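Local structure of agmatinase (Burkholderia thailandensis, 4DZ4) at residues Tyr242-Phe254 and Thr258-Ala271. The protein probably hydrolyses agmatine to putrescine and urea, as a two-manganese enzyme of the arginase family. Sequence-based numbering, arbitrary orientation.
With MN (manganese (II) ion), chain Q; MN (manganese (II) ion), chain P.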
loop_
_atom_site.group_PDB
_atom_site.type_symbol
_atom_site.label_atom_id
_atom_site.label_comp_id
_atom_site.label_asym_id
_atom_site.label_seq_id
_atom_site.Cartn_x
_atom_site.Cartn_y
_atom_site.Cartn_z
ATOM N N TYR B 242 -15.596 14.358 -30.611
ATOM C CA TYR B 242 -15.704 14.068 -29.178
ATOM C C TYR B 242 -14.421 13.331 -28.793
ATOM O O TYR B 242 -14.040 12.383 -29.466
ATOM C CB TYR B 242 -16.919 13.178 -28.925
ATOM C CG TYR B 242 -17.212 12.907 -27.449
ATOM C CD1 TYR B 242 -16.526 11.900 -26.748
ATOM C CD2 TYR B 242 -18.153 13.666 -26.762
ATOM C CE1 TYR B 242 -16.797 11.652 -25.407
ATOM C CE2 TYR B 242 -18.446 13.422 -25.423
ATOM C CZ TYR B 242 -17.759 12.418 -24.751
ATOM O OH TYR B 242 -18.028 12.156 -23.423
ATOM N N LEU B 243 -13.764 13.762 -27.719
ATOM C CA LEU B 243 -12.489 13.146 -27.328
ATOM C C LEU B 243 -12.733 12.314 -26.087
ATOM O O LEU B 243 -13.225 12.840 -25.085
ATOM C CB LEU B 243 -11.463 14.242 -27.035
ATOM C CG LEU B 243 -10.014 13.806 -26.776
ATOM C CD1 LEU B 243 -9.017 14.854 -27.256
ATOM C CD2 LEU B 243 -9.808 13.509 -25.282
ATOM N N THR B 244 -12.382 11.033 -26.137
ATOM C CA THR B 244 -12.598 10.143 -24.994
ATOM C C THR B 244 -11.242 9.588 -24.591
ATOM O O THR B 244 -10.546 8.988 -25.410
ATOM C CB THR B 244 -13.668 9.053 -25.288
ATOM O OG1 THR B 244 -13.801 8.181 -24.158
ATOM C CG2 THR B 244 -13.328 8.215 -26.546
ATOM N N PHE B 245 -10.849 9.857 -23.361
ATOM C CA PHE B 245 -9.524 9.460 -22.891
ATOM C C PHE B 245 -9.631 8.394 -21.811
ATOM O O PHE B 245 -9.994 8.704 -20.670
ATOM C CB PHE B 245 -8.741 10.671 -22.366
ATOM C CG PHE B 245 -7.255 10.437 -22.302
ATOM C CD1 PHE B 245 -6.726 9.564 -21.357
ATOM C CD2 PHE B 245 -6.384 11.075 -23.215
ATOM C CE1 PHE B 245 -5.354 9.298 -21.296
ATOM C CE2 PHE B 245 -5.010 10.849 -23.140
ATOM C CZ PHE B 245 -4.488 9.956 -22.181
ATOM N N ASP B 246 -9.299 7.160 -22.168
ATOM C CA ASP B 246 -9.240 6.054 -21.198
ATOM C C ASP B 246 -7.824 6.109 -20.618
ATOM O O ASP B 246 -6.867 6.002 -21.355
ATOM C CB ASP B 246 -9.563 4.736 -21.925
ATOM C CG ASP B 246 -9.472 3.465 -21.007
ATOM O OD1 ASP B 246 -8.873 3.532 -19.917
ATOM O OD2 ASP B 246 -9.989 2.400 -21.423
ATOM N N ILE B 247 -7.703 6.346 -19.310
ATOM C CA ILE B 247 -6.400 6.481 -18.656
ATOM C C ILE B 247 -5.467 5.275 -18.899
ATOM O O ILE B 247 -4.238 5.428 -18.857
ATOM C CB ILE B 247 -6.566 6.813 -17.153
ATOM C CG1 ILE B 247 -5.340 7.622 -16.619
ATOM C CG2 ILE B 247 -6.881 5.535 -16.336
ATOM C CD1 ILE B 247 -5.069 8.961 -17.291
ATOM N N ASP B 248 -6.034 4.112 -19.225
ATOM C CA ASP B 248 -5.194 2.936 -19.544
ATOM C C ASP B 248 -4.475 3.039 -20.895
ATOM O O ASP B 248 -3.689 2.162 -21.255
ATOM C CB ASP B 248 -5.954 1.602 -19.355
ATOM C CG ASP B 248 -6.934 1.252 -20.509
ATOM O OD1 ASP B 248 -7.845 0.436 -20.211
ATOM O OD2 ASP B 248 -6.838 1.760 -21.652
ATOM N N CYS B 249 -4.731 4.131 -21.626
ATOM C CA CYS B 249 -3.852 4.512 -22.761
ATOM C C CYS B 249 -2.382 4.620 -22.229
ATOM O O CYS B 249 -1.432 4.175 -22.878
ATOM C CB CYS B 249 -4.295 5.875 -23.308
ATOM S SG CYS B 249 -3.273 6.404 -24.702
ATOM N N LEU B 250 -2.236 5.172 -21.028
ATOM C CA LEU B 250 -0.922 5.338 -20.428
ATOM C C LEU B 250 -0.399 3.975 -19.976
ATOM O O LEU B 250 -1.184 3.098 -19.590
ATOM C CB LEU B 250 -0.995 6.295 -19.214
ATOM C CG LEU B 250 -1.583 7.665 -19.545
ATOM C CD1 LEU B 250 -1.562 8.576 -18.314
ATOM C CD2 LEU B 250 -0.838 8.325 -20.699
ATOM N N ASP B 251 0.914 3.804 -20.055
ATOM C CA ASP B 251 1.535 2.608 -19.517
ATOM C C ASP B 251 1.149 2.437 -18.053
ATOM O O ASP B 251 1.006 3.426 -17.354
ATOM C CB ASP B 251 3.058 2.669 -19.651
ATOM C CG ASP B 251 3.685 1.290 -19.417
ATOM O OD1 ASP B 251 3.730 0.464 -20.355
ATOM O OD2 ASP B 251 4.027 1.016 -18.253
ATOM N N PRO B 252 1.007 1.187 -17.589
ATOM C CA PRO B 252 0.763 0.955 -16.142
ATOM C C PRO B 252 1.757 1.633 -15.197
ATOM O O PRO B 252 1.409 1.895 -14.040
ATOM C CB PRO B 252 0.821 -0.580 -16.026
ATOM C CG PRO B 252 0.277 -1.062 -17.393
ATOM C CD PRO B 252 0.858 -0.053 -18.387
ATOM N N ALA B 253 2.968 1.944 -15.659
ATOM C CA ALA B 253 3.904 2.686 -14.803
ATOM C C ALA B 253 3.369 4.070 -14.435
ATOM O O ALA B 253 3.580 4.554 -13.297
ATOM C CB ALA B 253 5.271 2.818 -15.470
ATOM N N PHE B 254 2.685 4.703 -15.403
ATOM C CA PHE B 254 2.149 6.039 -15.231
ATOM C C PHE B 254 0.706 5.983 -14.749
ATOM O O PHE B 254 0.240 6.930 -14.090
ATOM C CB PHE B 254 2.178 6.787 -16.571
ATOM C CG PHE B 254 3.552 6.910 -17.145
ATOM C CD1 PHE B 254 4.370 8.001 -16.813
ATOM C CD2 PHE B 254 4.039 5.931 -18.015
ATOM C CE1 PHE B 254 5.654 8.093 -17.332
ATOM C CE2 PHE B 254 5.333 6.010 -18.510
ATOM C CZ PHE B 254 6.135 7.096 -18.182
ATOM N N THR B 258 -6.028 1.421 -12.689
ATOM C CA THR B 258 -7.006 1.197 -13.748
ATOM C C THR B 258 -7.407 -0.277 -13.776
ATOM O O THR B 258 -6.685 -1.137 -13.263
ATOM C CB THR B 258 -6.479 1.753 -15.101
ATOM O OG1 THR B 258 -7.595 1.991 -15.989
ATOM C CG2 THR B 258 -5.434 0.796 -15.737
ATOM N N GLY B 259 -8.580 -0.574 -14.332
ATOM C CA GLY B 259 -9.132 -1.932 -14.239
ATOM C C GLY B 259 -8.537 -2.949 -15.203
ATOM O O GLY B 259 -8.583 -4.145 -14.927
ATOM N N THR B 260 -8.016 -2.476 -16.350
ATOM C CA THR B 260 -7.472 -3.351 -17.410
ATOM C C THR B 260 -6.111 -2.846 -17.898
ATOM O O THR B 260 -5.979 -2.343 -19.039
ATOM C CB THR B 260 -8.447 -3.529 -18.623
ATOM O OG1 THR B 260 -8.922 -2.240 -19.030
ATOM C CG2 THR B 260 -9.645 -4.389 -18.253
ATOM N N PRO B 261 -5.077 -2.975 -17.055
ATOM C CA PRO B 261 -3.738 -2.486 -17.389
ATOM C C PRO B 261 -3.072 -3.356 -18.472
ATOM O O PRO B 261 -3.090 -4.614 -18.385
ATOM C CB PRO B 261 -2.974 -2.617 -16.055
ATOM C CG PRO B 261 -3.680 -3.697 -15.293
ATOM C CD PRO B 261 -5.136 -3.477 -15.660
ATOM N N VAL B 262 -2.435 -2.690 -19.437
ATOM C CA VAL B 262 -1.760 -3.400 -20.541
ATOM C C VAL B 262 -0.357 -2.796 -20.712
ATOM O O VAL B 262 -0.223 -1.570 -20.953
ATOM C CB VAL B 262 -2.534 -3.254 -21.876
ATOM C CG1 VAL B 262 -1.881 -4.089 -22.970
ATOM C CG2 VAL B 262 -4.001 -3.648 -21.712
ATOM N N ALA B 263 0.674 -3.632 -20.595
ATOM C CA ALA B 263 2.056 -3.131 -20.704
ATOM C C ALA B 263 2.328 -2.493 -22.082
ATOM O O ALA B 263 1.709 -2.888 -23.084
ATOM C CB ALA B 263 3.009 -4.302 -20.520
ATOM N N GLY B 264 3.284 -1.563 -22.112
ATOM C CA GLY B 264 3.803 -0.973 -23.376
ATOM C C GLY B 264 3.132 0.330 -23.805
ATOM O O GLY B 264 3.129 0.667 -24.998
ATOM N N GLY B 265 2.524 1.049 -22.880
ATOM C CA GLY B 265 1.702 2.214 -23.252
ATOM C C GLY B 265 2.474 3.534 -23.319
ATOM O O GLY B 265 3.710 3.567 -23.334
ATOM N N LEU B 266 1.713 4.614 -23.380
ATOM C CA LEU B 266 2.238 5.966 -23.470
ATOM C C LEU B 266 2.685 6.526 -22.136
ATOM O O LEU B 266 2.163 6.158 -21.090
ATOM C CB LEU B 266 1.159 6.888 -24.056
ATOM C CG LEU B 266 1.037 6.974 -25.584
ATOM C CD1 LEU B 266 0.875 5.675 -26.305
ATOM C CD2 LEU B 266 -0.090 7.922 -25.980
ATOM N N SER B 267 3.652 7.441 -22.167
ATOM C CA SER B 267 3.944 8.246 -20.991
ATOM C C SER B 267 2.913 9.390 -20.853
ATOM O O SER B 267 2.270 9.754 -21.834
ATOM C CB SER B 267 5.352 8.842 -21.082
ATOM O OG SER B 267 5.462 9.759 -22.172
ATOM N N SER B 268 2.772 9.961 -19.653
ATOM C CA SER B 268 1.912 11.144 -19.536
ATOM C C SER B 268 2.492 12.299 -20.387
ATOM O O SER B 268 1.720 13.100 -20.933
ATOM C CB SER B 268 1.687 11.554 -18.075
ATOM O OG SER B 268 2.941 11.738 -17.457
ATOM N N ALA B 269 3.831 12.386 -20.499
ATOM C CA ALA B 269 4.452 13.418 -21.329
ATOM C C ALA B 269 3.961 13.319 -22.777
ATOM O O ALA B 269 3.594 14.353 -23.397
ATOM C CB ALA B 269 5.977 13.338 -21.282
ATOM N N GLN B 270 3.987 12.117 -23.337
ATOM C CA GLN B 270 3.493 11.920 -24.719
ATOM C C GLN B 270 2.016 12.286 -24.854
ATOM O O GLN B 270 1.621 13.000 -25.775
ATOM C CB GLN B 270 3.674 10.476 -25.207
ATOM C CG GLN B 270 5.097 9.991 -25.432
ATOM C CD GLN B 270 5.158 8.478 -25.654
ATOM O OE1 GLN B 270 4.677 7.679 -24.827
ATOM N NE2 GLN B 270 5.718 8.070 -26.787
ATOM N N ALA B 271 1.193 11.760 -23.955
ATOM C CA ALA B 271 -0.240 12.013 -24.038
ATOM C C ALA B 271 -0.559 13.509 -23.938
ATOM O O ALA B 271 -1.410 14.032 -24.677
ATOM C CB ALA B 271 -0.998 11.216 -22.963
HETATM MN MN MN Q . -9.000 0.588 -22.058
HETATM MN MN MN P . -11.840 1.720 -23.083
HETATM O O HOH W 1 -2.761 0.115 -19.464
HETATM O O HOH W 2 -8.799 0.198 -17.524
HETATM O O HOH W 3 -10.915 0.061 -22.655
#
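Leu250 and Leu266 pair in a single beta bridge where the metal-binding loop after strand 240-246 meets the chain leading into helix 268-276. Two backbone bonds make it: Leu266 N to Cys249 O (3.2 Å) and Asp251 N to Leu266 O (2.9 Å). Asp251, its CG anti to the backbone N (chi1 -166°), holds the glycine turn: OD1 takes Gly265 N on its anti lone pair (2.9 Å) and Gly264 N nearly along the C-O bond. Asp251 CB meets the Phe254 ring edge in its plane. Ser267 packs over one face of that ring, CA 3.7 Å from the centroid in a CH-pi contact, and N-caps helix 268-276 in a capping box with Gln270. Asp246 OD2 and water 3 bridge both manganese ions; Asp248, also bonded to Ala164, grips one through OD1 (2.2 Å) and OD2 (2.5 Å). Asp163 and His165 complete that ion's site; His139, Asp163 and Asp167 bind the other. Water 2 donates to Asp248 OD1 and Thr258 OG1 and accepts from Thr260 N; Thr258 OG1 also bonds Glu290 O. Farther from the ions, Leu250 CD2 and Phe245 CZ converge on Ala271 CB; both residues also touch helix 300-323, within the beta-alpha-beta unit continuing to strand 282-289.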